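Local coordinates for protein probable O-methyltransferase (Mycobacterium tuberculosis, PDB 6JCL) that methylates catechol-like compounds, transferring a methyl group from S-adenosyl-L-methionine to a catechol hydroxyl as a divalent-cation-dependent homodimer, at residues Phe15-Leu20 with Ser45-Lys50; Asp24-Ala29 with Gln106-Ala111; Asp35-Pro40 with Gln94-Glu99; Arg41-Ala46 with Gly71-Ile76; Leu54-Ile59 with Phe133-Ile138. One frame throughout, in Å; residues are numbered along the deposited sequence. Where two conformers were deposited one is given.

Contact 1 of 5, residues Phe15-Leu20 with Ser45-Lys50; sequences FLDSTL and SAQQGK
Gln47 sets CG anti to its carbonyl carbon (chi1 -63°) and bends at CD (chi2 -51°), turning its amide toward helix 9-21, where Asp17 reaches out its carboxylate. Gln47 NE2 donates to Asp17 OD1 at 2.9 Å in a nearly straight bond; OD1 accepts through its anti lone pair, away from OD2, and lies almost in the Gln47 amide plane. The amide carbon Gln47 CD also rests on Leu16 CB at 3.6 Å. A glutamine suits this place because one amide donates and accepts at once: OE1 accepts from the backbone N of Ala202 of the second subunit. Two waters relay the Asp17 carboxylate to the first-turn N-H groups of Ala46 and Gln47, and Arg208 pairs with Asp17 OD2. Lys50 NZ donates to Leu20 O at 2.9 Å and forms a salt bridge with Asp199 of the second subunit. Ser45 and Gln48 bond each other's backbone N in a capping box, the classic start of a helix, here one that borders the dimer interface.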
# COMPACT_ATOMS: atom_id res chain seq x y z
N PHE A 15 -6.98 13.71 -11.53
CA PHE A 15 -6.87 12.82 -12.68
C PHE A 15 -7.02 11.36 -12.25
O PHE A 15 -7.75 10.59 -12.88
CB PHE A 15 -5.53 13.06 -13.40
CG PHE A 15 -5.20 12.04 -14.45
CD1 PHE A 15 -5.72 12.13 -15.74
CD2 PHE A 15 -4.32 10.99 -14.16
CE1 PHE A 15 -5.38 11.17 -16.72
CE2 PHE A 15 -4.00 10.04 -15.12
CZ PHE A 15 -4.53 10.13 -16.40
N LEU A 16 -6.34 10.97 -11.17
CA LEU A 16 -6.43 9.59 -10.71
C LEU A 16 -7.86 9.25 -10.30
O LEU A 16 -8.34 8.15 -10.58
CB LEU A 16 -5.46 9.37 -9.54
CG LEU A 16 -3.95 9.54 -9.81
CD1 LEU A 16 -3.16 9.32 -8.53
CD2 LEU A 16 -3.49 8.58 -10.87
N ASP A 17 -8.54 10.19 -9.63
CA ASP A 17 -9.94 9.96 -9.26
C ASP A 17 -10.79 9.71 -10.50
O ASP A 17 -11.55 8.73 -10.56
CB ASP A 17 -10.48 11.14 -8.46
CG ASP A 17 -9.93 11.21 -7.05
OD1 ASP A 17 -9.19 10.30 -6.62
OD2 ASP A 17 -10.24 12.21 -6.35
N SER A 18 -10.65 10.57 -11.51
CA SER A 18 -11.45 10.45 -12.72
C SER A 18 -11.12 9.20 -13.52
O SER A 18 -11.99 8.65 -14.21
CB SER A 18 -11.26 11.70 -13.59
OG SER A 18 -11.62 11.44 -14.94
N THR A 19 -9.88 8.73 -13.43
CA THR A 19 -9.42 7.64 -14.27
C THR A 19 -9.65 6.27 -13.63
O THR A 19 -9.98 5.31 -14.34
CB THR A 19 -7.94 7.87 -14.58
OG1 THR A 19 -7.81 9.11 -15.30
CG2 THR A 19 -7.39 6.73 -15.40
N LEU A 20 -9.47 6.16 -12.31
CA LEU A 20 -9.46 4.88 -11.62
C LEU A 20 -10.68 4.64 -10.75
O LEU A 20 -10.97 3.49 -10.42
CB LEU A 20 -8.20 4.75 -10.75
CG LEU A 20 -6.87 4.84 -11.49
CD1 LEU A 20 -5.74 4.71 -10.48
CD2 LEU A 20 -6.76 3.77 -12.56
N SER A 45 -8.94 10.33 1.06
CA SER A 45 -9.18 10.63 -0.33
C SER A 45 -9.68 9.38 -1.04
O SER A 45 -9.60 8.27 -0.52
CB SER A 45 -7.90 11.12 -1.00
OG SER A 45 -7.00 10.03 -1.10
N ALA A 46 -10.17 9.56 -2.26
CA ALA A 46 -10.69 8.41 -2.99
C ALA A 46 -9.59 7.38 -3.28
O ALA A 46 -9.82 6.18 -3.18
CB ALA A 46 -11.37 8.85 -4.29
N GLN A 47 -8.38 7.83 -3.66
CA GLN A 47 -7.31 6.86 -3.92
C GLN A 47 -6.93 6.11 -2.64
O GLN A 47 -6.63 4.90 -2.67
CB GLN A 47 -6.07 7.55 -4.51
CG GLN A 47 -6.29 8.24 -5.89
CD GLN A 47 -6.93 7.32 -6.93
OE1 GLN A 47 -6.36 6.30 -7.33
NE2 GLN A 47 -8.12 7.70 -7.40
N GLN A 48 -6.90 6.82 -1.51
CA GLN A 48 -6.58 6.21 -0.23
C GLN A 48 -7.66 5.22 0.19
O GLN A 48 -7.35 4.12 0.67
CB GLN A 48 -6.42 7.29 0.84
CG GLN A 48 -5.25 8.20 0.62
CD GLN A 48 -5.26 9.38 1.58
OE1 GLN A 48 -6.29 9.69 2.18
NE2 GLN A 48 -4.12 10.05 1.71
N GLY A 49 -8.92 5.62 0.06
CA GLY A 49 -10.00 4.70 0.39
C GLY A 49 -9.98 3.47 -0.50
O GLY A 49 -10.09 2.35 -0.02
N LYS A 50 -9.78 3.67 -1.80
CA LYS A 50 -9.71 2.52 -2.68
C LYS A 50 -8.56 1.60 -2.30
O LYS A 50 -8.69 0.37 -2.39
CB LYS A 50 -9.58 2.97 -4.13
CG LYS A 50 -9.66 1.79 -5.11
CD LYS A 50 -10.60 2.14 -6.24
CE LYS A 50 -10.94 0.94 -7.06
NZ LYS A 50 -11.09 1.31 -8.47
O HOH W 1 -7.81 10.84 -4.26
O HOH W 2 -10.85 12.14 -3.39

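Contact 2 of 5, residues Asp24-Ala29 with Gln106-Ala111; sequences DPALAA and QRAGVA
Ala26, in the first turn of helix 25-36, and Ala108, just past the end of helix 95-107, bring their CA atoms within 4.9 Å, a closeness that small side chains allow. Ala26 CB lies 3.8 Å from Ala108 CA, and the two methyls, CB to CB, are 4.1 Å apart. Arg107 then arches over the junction. Its CG is anti to the backbone N (chi1 169°), touching Ala29 CB at 4.0 Å; the chain bends at chi2, and one face of the guanidinium lies over Pro25 C and Ala26 CA. From there NH1 reaches Pro25 CB at 3.6 Å and NH2 reaches Ala26 CB at 3.7 Å. Both helix ends are capped locally. Asp24 OD1 accepts from Leu27 N as the N-cap while OD2 pairs with Arg80, and Pro25 suits the first helical position, where no N-H is needed for a helix bond. Gly109, at positive phi, closes helix 95-107 in a Schellman motif. With Asp24 OD1 still 6.6 Å from Arg107 NH2, the two charges are not paired; the arginine contributes a flat, partly apolar surface, its N-H groups lying in the plane rather than aimed at the backbone beneath.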
# COMPACT_ATOMS: atom_id res chain seq x y z
N ASP A 24 -18.97 8.01 -8.40
CA ASP A 24 -19.35 7.11 -7.31
C ASP A 24 -20.45 7.81 -6.53
O ASP A 24 -20.17 8.55 -5.57
CB ASP A 24 -18.16 6.77 -6.43
CG ASP A 24 -18.44 5.60 -5.50
OD1 ASP A 24 -19.58 5.50 -4.97
OD2 ASP A 24 -17.53 4.76 -5.31
N PRO A 25 -21.71 7.64 -6.94
CA PRO A 25 -22.81 8.37 -6.28
C PRO A 25 -22.97 8.02 -4.82
O PRO A 25 -23.47 8.85 -4.05
CB PRO A 25 -24.04 7.98 -7.12
CG PRO A 25 -23.63 6.78 -7.89
CD PRO A 25 -22.16 6.79 -8.05
N ALA A 26 -22.61 6.80 -4.40
CA ALA A 26 -22.69 6.49 -2.97
C ALA A 26 -21.71 7.34 -2.17
O ALA A 26 -22.06 7.88 -1.11
CB ALA A 26 -22.41 5.00 -2.74
N LEU A 27 -20.49 7.50 -2.66
CA LEU A 27 -19.54 8.34 -1.95
C LEU A 27 -19.86 9.82 -2.13
O LEU A 27 -19.64 10.61 -1.19
CB LEU A 27 -18.13 8.04 -2.41
CG LEU A 27 -17.69 6.61 -2.05
CD1 LEU A 27 -16.40 6.33 -2.74
CD2 LEU A 27 -17.56 6.40 -0.55
N ALA A 28 -20.38 10.22 -3.30
CA ALA A 28 -20.84 11.60 -3.46
C ALA A 28 -21.95 11.92 -2.47
O ALA A 28 -21.94 12.99 -1.84
CB ALA A 28 -21.29 11.85 -4.90
N ALA A 29 -22.90 11.00 -2.29
CA ALA A 29 -23.96 11.24 -1.32
C ALA A 29 -23.40 11.28 0.11
O ALA A 29 -23.87 12.07 0.94
CB ALA A 29 -25.04 10.17 -1.45
N GLN A 106 -25.78 2.90 4.78
CA GLN A 106 -26.99 2.38 4.16
C GLN A 106 -27.05 2.78 2.68
O GLN A 106 -27.28 1.93 1.81
CB GLN A 106 -28.21 2.88 4.93
CG GLN A 106 -29.51 2.27 4.43
CD GLN A 106 -30.72 3.12 4.77
OE1 GLN A 106 -30.59 4.30 5.08
NE2 GLN A 106 -31.90 2.52 4.70
N ARG A 107 -26.83 4.07 2.38
CA ARG A 107 -26.86 4.50 0.97
C ARG A 107 -25.76 3.84 0.15
O ARG A 107 -25.89 3.73 -1.07
CB ARG A 107 -26.76 6.03 0.87
CG ARG A 107 -26.50 6.59 -0.56
CD ARG A 107 -27.60 6.12 -1.57
NE ARG A 107 -27.44 6.64 -2.93
CZ ARG A 107 -26.71 6.07 -3.89
NH1 ARG A 107 -26.66 6.61 -5.11
NH2 ARG A 107 -26.03 4.96 -3.65
N ALA A 108 -24.69 3.41 0.77
CA ALA A 108 -23.64 2.70 0.05
C ALA A 108 -23.93 1.21 -0.08
O ALA A 108 -23.13 0.49 -0.69
CB ALA A 108 -22.28 2.91 0.73
N GLY A 109 -25.05 0.74 0.47
CA GLY A 109 -25.43 -0.64 0.30
C GLY A 109 -24.66 -1.62 1.16
O GLY A 109 -24.64 -2.82 0.85
N VAL A 110 -24.02 -1.14 2.23
CA VAL A 110 -23.19 -2.00 3.07
C VAL A 110 -23.66 -1.99 4.53
O VAL A 110 -22.94 -2.48 5.40
CB VAL A 110 -21.70 -1.61 2.98
CG1 VAL A 110 -21.19 -1.77 1.54
CG2 VAL A 110 -21.48 -0.18 3.53
N ALA A 111 -24.86 -1.47 4.81
CA ALA A 111 -25.29 -1.34 6.20
C ALA A 111 -25.35 -2.69 6.90
O ALA A 111 -25.08 -2.77 8.10
CB ALA A 111 -26.66 -0.66 6.27

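Contact 3 of 5, residues Asp35-Pro40 with Gln94-Glu99; sequences DAAELP and QPKHAE. With SAH (S-adenosyl-L-homocysteine), chain I.
Leu39 lies over one face of the His97 imidazole, its CG 4.2 Å from the ring centroid and 25° off the normal, a CH-pi contact. Gln94 CB covers the opposite face toward the rim, restraining the ring's rotation. His97 holds CG anti to its carbonyl carbon (chi1 -64°), and in this pose ND1 points to the ribose, donating to O3' of S-adenosyl-L-homocysteine at 3.0 Å and 163°, while Gln94 CG lies 3.5 Å from O2'. Histidine suits the place because its flat ring packs between carbon atoms while an N-H at its edge bonds the ribose. Further out, the extended Lys96 carries CE to 3.8 Å from Ala37 CB and its ammonium to Ala37 O, a bond modelled doubtfully short. Ala37 follows helix 25-36 directly, and Glu38, at positive phi, completes a Schellman motif before Leu39. Around this, Leu70 touches Leu39, Pro40 and His97; Val100 of helix 95-107 receives Ala37 and Leu39; Ala98 faces Val116 and Val118 of strand 114-118, outermost in this chain's sheet.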
# COMPACT_ATOMS: atom_id res chain seq x y z
N ASP A 35 -21.16 16.96 4.81
CA ASP A 35 -21.12 18.42 4.78
C ASP A 35 -22.36 19.01 5.43
O ASP A 35 -22.26 19.96 6.21
CB ASP A 35 -21.01 18.93 3.34
CG ASP A 35 -19.63 18.77 2.77
OD1 ASP A 35 -18.69 18.44 3.52
OD2 ASP A 35 -19.47 18.98 1.54
N ALA A 36 -23.53 18.44 5.12
CA ALA A 36 -24.77 18.97 5.66
C ALA A 36 -24.79 18.91 7.18
O ALA A 36 -25.39 19.77 7.82
CB ALA A 36 -25.97 18.21 5.08
N ALA A 37 -24.15 17.89 7.77
CA ALA A 37 -24.04 17.78 9.21
C ALA A 37 -22.80 18.50 9.76
O ALA A 37 -22.53 18.41 10.96
CB ALA A 37 -24.03 16.31 9.63
N GLU A 38 -22.07 19.21 8.91
CA GLU A 38 -20.91 20.02 9.31
C GLU A 38 -19.79 19.18 9.90
O GLU A 38 -19.07 19.61 10.81
CB GLU A 38 -21.32 21.12 10.30
CG GLU A 38 -22.31 22.11 9.69
CD GLU A 38 -22.71 23.20 10.65
OE1 GLU A 38 -23.25 22.89 11.73
OE2 GLU A 38 -22.47 24.38 10.31
N LEU A 39 -19.61 17.96 9.39
CA LEU A 39 -18.45 17.18 9.78
C LEU A 39 -17.20 17.78 9.15
O LEU A 39 -17.26 18.31 8.03
CB LEU A 39 -18.62 15.72 9.34
CG LEU A 39 -19.30 14.76 10.31
CD1 LEU A 39 -20.65 15.24 10.80
CD2 LEU A 39 -19.42 13.38 9.67
N PRO A 40 -16.06 17.73 9.84
CA PRO A 40 -14.82 18.20 9.22
C PRO A 40 -14.51 17.40 7.96
O PRO A 40 -14.74 16.20 7.89
CB PRO A 40 -13.77 17.95 10.31
CG PRO A 40 -14.37 16.90 11.21
CD PRO A 40 -15.86 17.14 11.17
N GLN A 94 -18.30 10.17 18.78
CA GLN A 94 -19.25 11.28 18.64
C GLN A 94 -20.58 10.73 18.13
O GLN A 94 -20.64 10.29 16.97
CB GLN A 94 -18.77 12.32 17.65
CG GLN A 94 -17.64 13.17 18.09
CD GLN A 94 -18.02 14.26 19.08
OE1 GLN A 94 -19.21 14.49 19.38
NE2 GLN A 94 -17.01 14.95 19.57
N PRO A 95 -21.66 10.79 18.92
CA PRO A 95 -22.94 10.25 18.42
C PRO A 95 -23.39 10.86 17.11
O PRO A 95 -23.97 10.14 16.27
CB PRO A 95 -23.92 10.58 19.57
CG PRO A 95 -23.04 10.64 20.79
CD PRO A 95 -21.73 11.21 20.33
N LYS A 96 -23.15 12.15 16.89
CA LYS A 96 -23.59 12.77 15.64
C LYS A 96 -22.82 12.20 14.45
O LYS A 96 -23.40 11.99 13.38
CB LYS A 96 -23.43 14.28 15.74
CG LYS A 96 -24.00 15.02 14.54
CD LYS A 96 -23.52 16.46 14.50
CE LYS A 96 -24.15 17.21 13.35
NZ LYS A 96 -23.55 18.55 13.17
N HIS A 97 -21.51 11.95 14.61
CA HIS A 97 -20.77 11.31 13.52
C HIS A 97 -21.32 9.91 13.25
O HIS A 97 -21.54 9.53 12.10
CB HIS A 97 -19.28 11.24 13.88
CG HIS A 97 -18.65 12.59 14.00
ND1 HIS A 97 -17.29 12.77 14.12
CD2 HIS A 97 -19.20 13.82 14.04
CE1 HIS A 97 -17.02 14.06 14.21
NE2 HIS A 97 -18.17 14.72 14.19
N ALA A 98 -21.57 9.14 14.31
CA ALA A 98 -22.10 7.79 14.13
C ALA A 98 -23.42 7.81 13.37
O ALA A 98 -23.66 6.96 12.50
CB ALA A 98 -22.28 7.10 15.48
N GLU A 99 -24.30 8.77 13.68
CA GLU A 99 -25.60 8.81 13.02
C GLU A 99 -25.47 9.10 11.53
O GLU A 99 -26.13 8.46 10.69
CB GLU A 99 -26.51 9.84 13.69
CG GLU A 99 -27.94 9.38 13.88
CD GLU A 99 -28.05 7.93 14.39
OE1 GLU A 99 -28.97 7.22 13.93
OE2 GLU A 99 -27.25 7.52 15.25
N SAH I . -11.63 7.28 9.10
CA SAH I . -12.46 8.41 8.66
CB SAH I . -12.00 9.68 9.35
CG SAH I . -11.91 9.58 10.87
SD SAH I . -11.70 11.23 11.58
C SAH I . -12.42 8.58 7.15
O SAH I . -13.44 8.70 6.47
OXT SAH I . -11.33 8.55 6.59
C5' SAH I . -11.41 10.71 13.29
C4' SAH I . -12.67 10.23 14.01
O4' SAH I . -12.27 9.66 15.24
C3' SAH I . -13.67 11.34 14.37
O3' SAH I . -14.96 10.97 13.88
C2' SAH I . -13.67 11.38 15.89
O2' SAH I . -14.92 11.78 16.46
C1' SAH I . -13.23 9.96 16.23
N9 SAH I . -12.66 9.78 17.58
C8 SAH I . -11.84 10.66 18.25
N7 SAH I . -11.54 10.11 19.44
C5 SAH I . -12.15 8.90 19.53
C6 SAH I . -12.18 7.94 20.54
N6 SAH I . -11.52 8.12 21.69
N1 SAH I . -12.89 6.79 20.32
C2 SAH I . -13.60 6.60 19.14
N3 SAH I . -13.58 7.55 18.15
C4 SAH I . -12.85 8.69 18.36

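Contact 4 of 5, residues Arg41-Ala46 with Gly71-Ile76; sequences RIAVSA and GGFSTI. With SAH (S-adenosyl-L-homocysteine), chain I.
Val44 and Phe73 meet edge-on. In Val44, CG1 stands anti to the carbonyl carbon, which leaves CG2 in the crowded position between N and C; there it lies in the plane of the Phe73 ring, 3.4 Å from CD1. Phe73 itself holds CG anti to its backbone N (chi1 -171°), which directs CG toward residues 41-46, and on the ring CE1 lies 3.0 Å from Val44 O. Ala43 CB and Phe73 CB touch at 3.8 Å; alanine's single methyl fits between Phe73 CB and the ligand carboxylate oxygen O. Residues 71-76 run from the glycine-rich loop after strand 63-67 into helix 73-82 of the class I, Rossmann-like methyltransferase fold. Gly72, at phi 86°, takes a turn in which a side chain would jam against the preceding carbonyl. The two segments grip the carboxylate of S-adenosyl-L-homocysteine from both its oxygens: Val44 N donates to OXT at 2.9 Å and Ser74 N to O at 3.2 Å. Ser74 turns OG between its N and carbonyl carbon (chi1 56°), where it accepts from the ligand amino N at 2.8 Å. The same OG is hydrogen-bonded to Glu66 OE2, whose OE1 is bonded to Thr75 OG1, a second shell that fixes the serine. Phe73 makes an edge-to-face pair with Trp77, and Ile42 CD1 lies 3.8 Å from the ligand SD.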
# COMPACT_ATOMS: atom_id res chain seq x y z
N ARG A 41 -14.00 18.10 6.95
CA ARG A 41 -13.73 17.48 5.65
C ARG A 41 -12.35 16.83 5.66
O ARG A 41 -11.41 17.28 5.00
CB ARG A 41 -13.88 18.52 4.54
CG ARG A 41 -15.23 19.19 4.60
CD ARG A 41 -15.44 20.22 3.52
NE ARG A 41 -16.10 19.62 2.37
CZ ARG A 41 -16.53 20.30 1.32
NH1 ARG A 41 -17.12 19.67 0.31
NH2 ARG A 41 -16.39 21.62 1.28
N ILE A 42 -12.24 15.74 6.42
CA ILE A 42 -10.94 15.12 6.68
C ILE A 42 -10.96 13.62 6.39
O ILE A 42 -10.11 12.87 6.88
CB ILE A 42 -10.49 15.37 8.13
CG1 ILE A 42 -11.45 14.71 9.12
CG2 ILE A 42 -10.31 16.92 8.40
CD1 ILE A 42 -10.99 14.80 10.60
N ALA A 43 -11.93 13.17 5.60
CA ALA A 43 -12.02 11.77 5.20
C ALA A 43 -10.85 11.37 4.32
O ALA A 43 -10.17 12.22 3.72
CB ALA A 43 -13.33 11.54 4.44
N VAL A 44 -10.63 10.06 4.21
CA VAL A 44 -9.62 9.59 3.27
C VAL A 44 -9.97 10.08 1.87
O VAL A 44 -11.14 10.25 1.52
CB VAL A 44 -9.48 8.05 3.28
CG1 VAL A 44 -8.92 7.57 4.60
CG2 VAL A 44 -10.82 7.38 2.97
N SER A 45 -8.94 10.33 1.06
CA SER A 45 -9.18 10.63 -0.33
C SER A 45 -9.68 9.38 -1.04
O SER A 45 -9.60 8.27 -0.52
CB SER A 45 -7.90 11.12 -1.00
OG SER A 45 -7.00 10.03 -1.10
N ALA A 46 -10.17 9.56 -2.26
CA ALA A 46 -10.69 8.41 -2.99
C ALA A 46 -9.59 7.38 -3.28
O ALA A 46 -9.82 6.18 -3.18
CB ALA A 46 -11.37 8.85 -4.29
N GLY A 71 -17.81 10.13 9.07
CA GLY A 71 -19.02 9.91 8.31
C GLY A 71 -19.05 8.59 7.56
O GLY A 71 -19.95 8.38 6.73
N GLY A 72 -18.10 7.70 7.82
CA GLY A 72 -18.10 6.38 7.19
C GLY A 72 -17.45 6.28 5.83
O GLY A 72 -17.64 5.26 5.15
N PHE A 73 -16.69 7.29 5.38
CA PHE A 73 -16.13 7.21 4.04
C PHE A 73 -15.10 6.09 3.94
O PHE A 73 -15.18 5.22 3.06
CB PHE A 73 -15.54 8.58 3.66
CG PHE A 73 -15.11 8.72 2.23
CD1 PHE A 73 -13.82 8.37 1.83
CD2 PHE A 73 -15.98 9.23 1.27
CE1 PHE A 73 -13.41 8.51 0.47
CE2 PHE A 73 -15.58 9.37 -0.06
CZ PHE A 73 -14.29 9.01 -0.45
N SER A 74 -14.12 6.07 4.87
CA SER A 74 -13.17 4.95 4.89
C SER A 74 -13.89 3.63 5.15
O SER A 74 -13.53 2.59 4.58
CB SER A 74 -12.09 5.19 5.96
OG SER A 74 -12.66 5.41 7.24
N THR A 75 -14.94 3.66 5.99
CA THR A 75 -15.70 2.46 6.34
C THR A 75 -16.37 1.84 5.12
O THR A 75 -16.39 0.61 4.97
CB THR A 75 -16.75 2.83 7.37
OG1 THR A 75 -16.20 3.81 8.27
CG2 THR A 75 -17.21 1.58 8.14
N ILE A 76 -16.96 2.67 4.26
CA ILE A 76 -17.60 2.18 3.05
C ILE A 76 -16.60 1.41 2.20
O ILE A 76 -16.88 0.32 1.70
CB ILE A 76 -18.22 3.35 2.26
CG1 ILE A 76 -19.49 3.87 2.96
CG2 ILE A 76 -18.53 2.92 0.83
CD1 ILE A 76 -19.99 5.26 2.45
N SAH I . -11.63 7.28 9.10
CA SAH I . -12.46 8.41 8.66
CB SAH I . -12.00 9.68 9.35
CG SAH I . -11.91 9.58 10.87
SD SAH I . -11.70 11.23 11.58
C SAH I . -12.42 8.58 7.15
O SAH I . -13.44 8.70 6.47
OXT SAH I . -11.33 8.55 6.59
C5' SAH I . -11.41 10.71 13.29
C4' SAH I . -12.67 10.23 14.01
O4' SAH I . -12.27 9.66 15.24
C3' SAH I . -13.67 11.34 14.37
O3' SAH I . -14.96 10.97 13.88
C2' SAH I . -13.67 11.38 15.89
O2' SAH I . -14.92 11.78 16.46
C1' SAH I . -13.23 9.96 16.23
N9 SAH I . -12.66 9.78 17.58
C8 SAH I . -11.84 10.66 18.25
N7 SAH I . -11.54 10.11 19.44
C5 SAH I . -12.15 8.90 19.53
C6 SAH I . -12.18 7.94 20.54
N6 SAH I . -11.52 8.12 21.69
N1 SAH I . -12.89 6.79 20.32
C2 SAH I . -13.60 6.60 19.14
N3 SAH I . -13.58 7.55 18.15
C4 SAH I . -12.85 8.69 18.36

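Contact 5 of 5, residues Leu54-Ile59 with Phe133-Ile138; sequences LLAGAI and FDLVFI
Leu135 and Ala56 join helix 46-58 to strand 133-138, an inner strand of the Rossmann-like sheet, in a buried helix-on-sheet contact of the methyltransferase core. Leu135 holds CG anti to its backbone N (chi1 170°). Of its two methyls, CD2 sits 3.7 Å from Ala56 CB and CD1 4.2 Å from Leu55 CD2. The small alanine lets helix and strand come close, and the branched leucines supply apolar contacts beside it. Leu55 also packs on Val161 and Val163 of the adjoining strand 160-165, and Leu78 of helix 73-82 touches Leu135. The strand turns a corner at Asp134, whose carboxylate is salt-bridged to Arg157 NE and accepts from the backbone N of Arg62 and Arg63. At the end of the helix Ile59, which also packs on Ala58 of the second subunit, puts CG1 between its N and carbonyl carbon (chi1 72°). From there CD1 extends over the corner, 4.1 Å from Leu135 CB and 3.4 Å from Asp134 O.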
# COMPACT_ATOMS: atom_id res chain seq x y z
N LEU A 54 -8.92 -2.34 -1.66
CA LEU A 54 -8.17 -3.37 -2.37
C LEU A 54 -7.30 -4.19 -1.42
O LEU A 54 -7.07 -5.38 -1.67
CB LEU A 54 -7.32 -2.72 -3.46
CG LEU A 54 -8.15 -2.05 -4.57
CD1 LEU A 54 -7.21 -1.39 -5.60
CD2 LEU A 54 -9.10 -2.99 -5.28
N LEU A 55 -6.82 -3.57 -0.35
CA LEU A 55 -6.06 -4.30 0.66
C LEU A 55 -6.93 -5.33 1.35
O LEU A 55 -6.55 -6.50 1.49
CB LEU A 55 -5.49 -3.30 1.67
CG LEU A 55 -4.67 -3.86 2.82
CD1 LEU A 55 -3.52 -4.71 2.27
CD2 LEU A 55 -4.13 -2.70 3.70
N ALA A 56 -8.14 -4.93 1.77
CA ALA A 56 -9.08 -5.89 2.36
C ALA A 56 -9.41 -7.00 1.36
O ALA A 56 -9.48 -8.18 1.72
CB ALA A 56 -10.36 -5.18 2.81
N GLY A 57 -9.61 -6.65 0.08
CA GLY A 57 -9.89 -7.67 -0.91
C GLY A 57 -8.71 -8.59 -1.15
O GLY A 57 -8.87 -9.80 -1.32
N ALA A 58 -7.50 -8.03 -1.14
CA ALA A 58 -6.30 -8.82 -1.41
C ALA A 58 -6.10 -9.90 -0.35
O ALA A 58 -5.67 -11.02 -0.68
CB ALA A 58 -5.08 -7.91 -1.47
N ILE A 59 -6.35 -9.58 0.92
CA ILE A 59 -6.14 -10.58 1.97
C ILE A 59 -7.42 -11.36 2.26
O ILE A 59 -7.45 -12.21 3.16
CB ILE A 59 -5.60 -9.93 3.26
CG1 ILE A 59 -6.70 -9.13 3.95
CG2 ILE A 59 -4.37 -9.04 2.94
CD1 ILE A 59 -6.27 -8.54 5.31
N PHE A 133 -9.72 -10.27 14.12
CA PHE A 133 -9.75 -9.40 12.96
C PHE A 133 -8.61 -9.70 12.00
O PHE A 133 -7.50 -10.06 12.41
CB PHE A 133 -9.71 -7.93 13.42
CG PHE A 133 -10.94 -7.52 14.16
CD1 PHE A 133 -12.12 -7.26 13.48
CD2 PHE A 133 -10.93 -7.43 15.55
CE1 PHE A 133 -13.27 -6.90 14.17
CE2 PHE A 133 -12.08 -7.07 16.24
CZ PHE A 133 -13.25 -6.82 15.55
N ASP A 134 -8.90 -9.56 10.71
CA ASP A 134 -7.94 -9.72 9.62
C ASP A 134 -7.25 -8.42 9.26
O ASP A 134 -6.13 -8.43 8.73
CB ASP A 134 -8.64 -10.27 8.37
CG ASP A 134 -9.39 -11.56 8.64
OD1 ASP A 134 -8.76 -12.52 9.14
OD2 ASP A 134 -10.61 -11.64 8.35
N LEU A 135 -7.90 -7.29 9.52
CA LEU A 135 -7.43 -5.99 9.10
C LEU A 135 -7.90 -4.96 10.11
O LEU A 135 -9.07 -4.99 10.51
CB LEU A 135 -7.97 -5.67 7.69
CG LEU A 135 -7.79 -4.26 7.15
CD1 LEU A 135 -6.33 -3.92 7.10
CD2 LEU A 135 -8.39 -4.22 5.74
N VAL A 136 -7.00 -4.09 10.56
CA VAL A 136 -7.34 -3.04 11.51
C VAL A 136 -6.88 -1.72 10.91
O VAL A 136 -5.71 -1.59 10.54
CB VAL A 136 -6.69 -3.25 12.89
CG1 VAL A 136 -7.24 -2.22 13.92
CG2 VAL A 136 -6.91 -4.67 13.36
N PHE A 137 -7.80 -0.76 10.81
CA PHE A 137 -7.48 0.58 10.32
C PHE A 137 -7.60 1.54 11.49
O PHE A 137 -8.69 1.68 12.06
CB PHE A 137 -8.41 1.00 9.19
CG PHE A 137 -8.15 2.38 8.65
CD1 PHE A 137 -6.86 2.81 8.34
CD2 PHE A 137 -9.21 3.26 8.46
CE1 PHE A 137 -6.63 4.12 7.84
CE2 PHE A 137 -8.99 4.56 7.96
CZ PHE A 137 -7.69 4.99 7.66
N ILE A 138 -6.51 2.21 11.85
CA ILE A 138 -6.47 3.04 13.06
C ILE A 138 -6.43 4.50 12.62
O ILE A 138 -5.45 4.96 12.03
CB ILE A 138 -5.27 2.68 13.95
CG1 ILE A 138 -5.36 1.19 14.36
CG2 ILE A 138 -5.23 3.59 15.19
CD1 ILE A 138 -4.27 0.73 15.33

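In the fold
From the N terminus, helix 9-21 opens contact 1, which closes soon afterwards on the start of helix 46-58. Before that, helix 25-36 and the loop behind it open contacts 2, 3 and 4, which close in reverse order: contact 4 is nested inside contact 3, and contact 3 inside contact 2. Contacts 2 and 3 thereby pair the same two helices, 25-36 and 95-107, near opposite ends. Contact 1 crosses both and shares Ser45 and Ala46 with contact 4. Contact 5 opens on the far end of helix 46-58 and closes last, on strand 133-138, crossing contacts 2, 3 and 4. Contacts 3 and 4 meet the ligand; contacts 1 and 5 adjoin the second subunit.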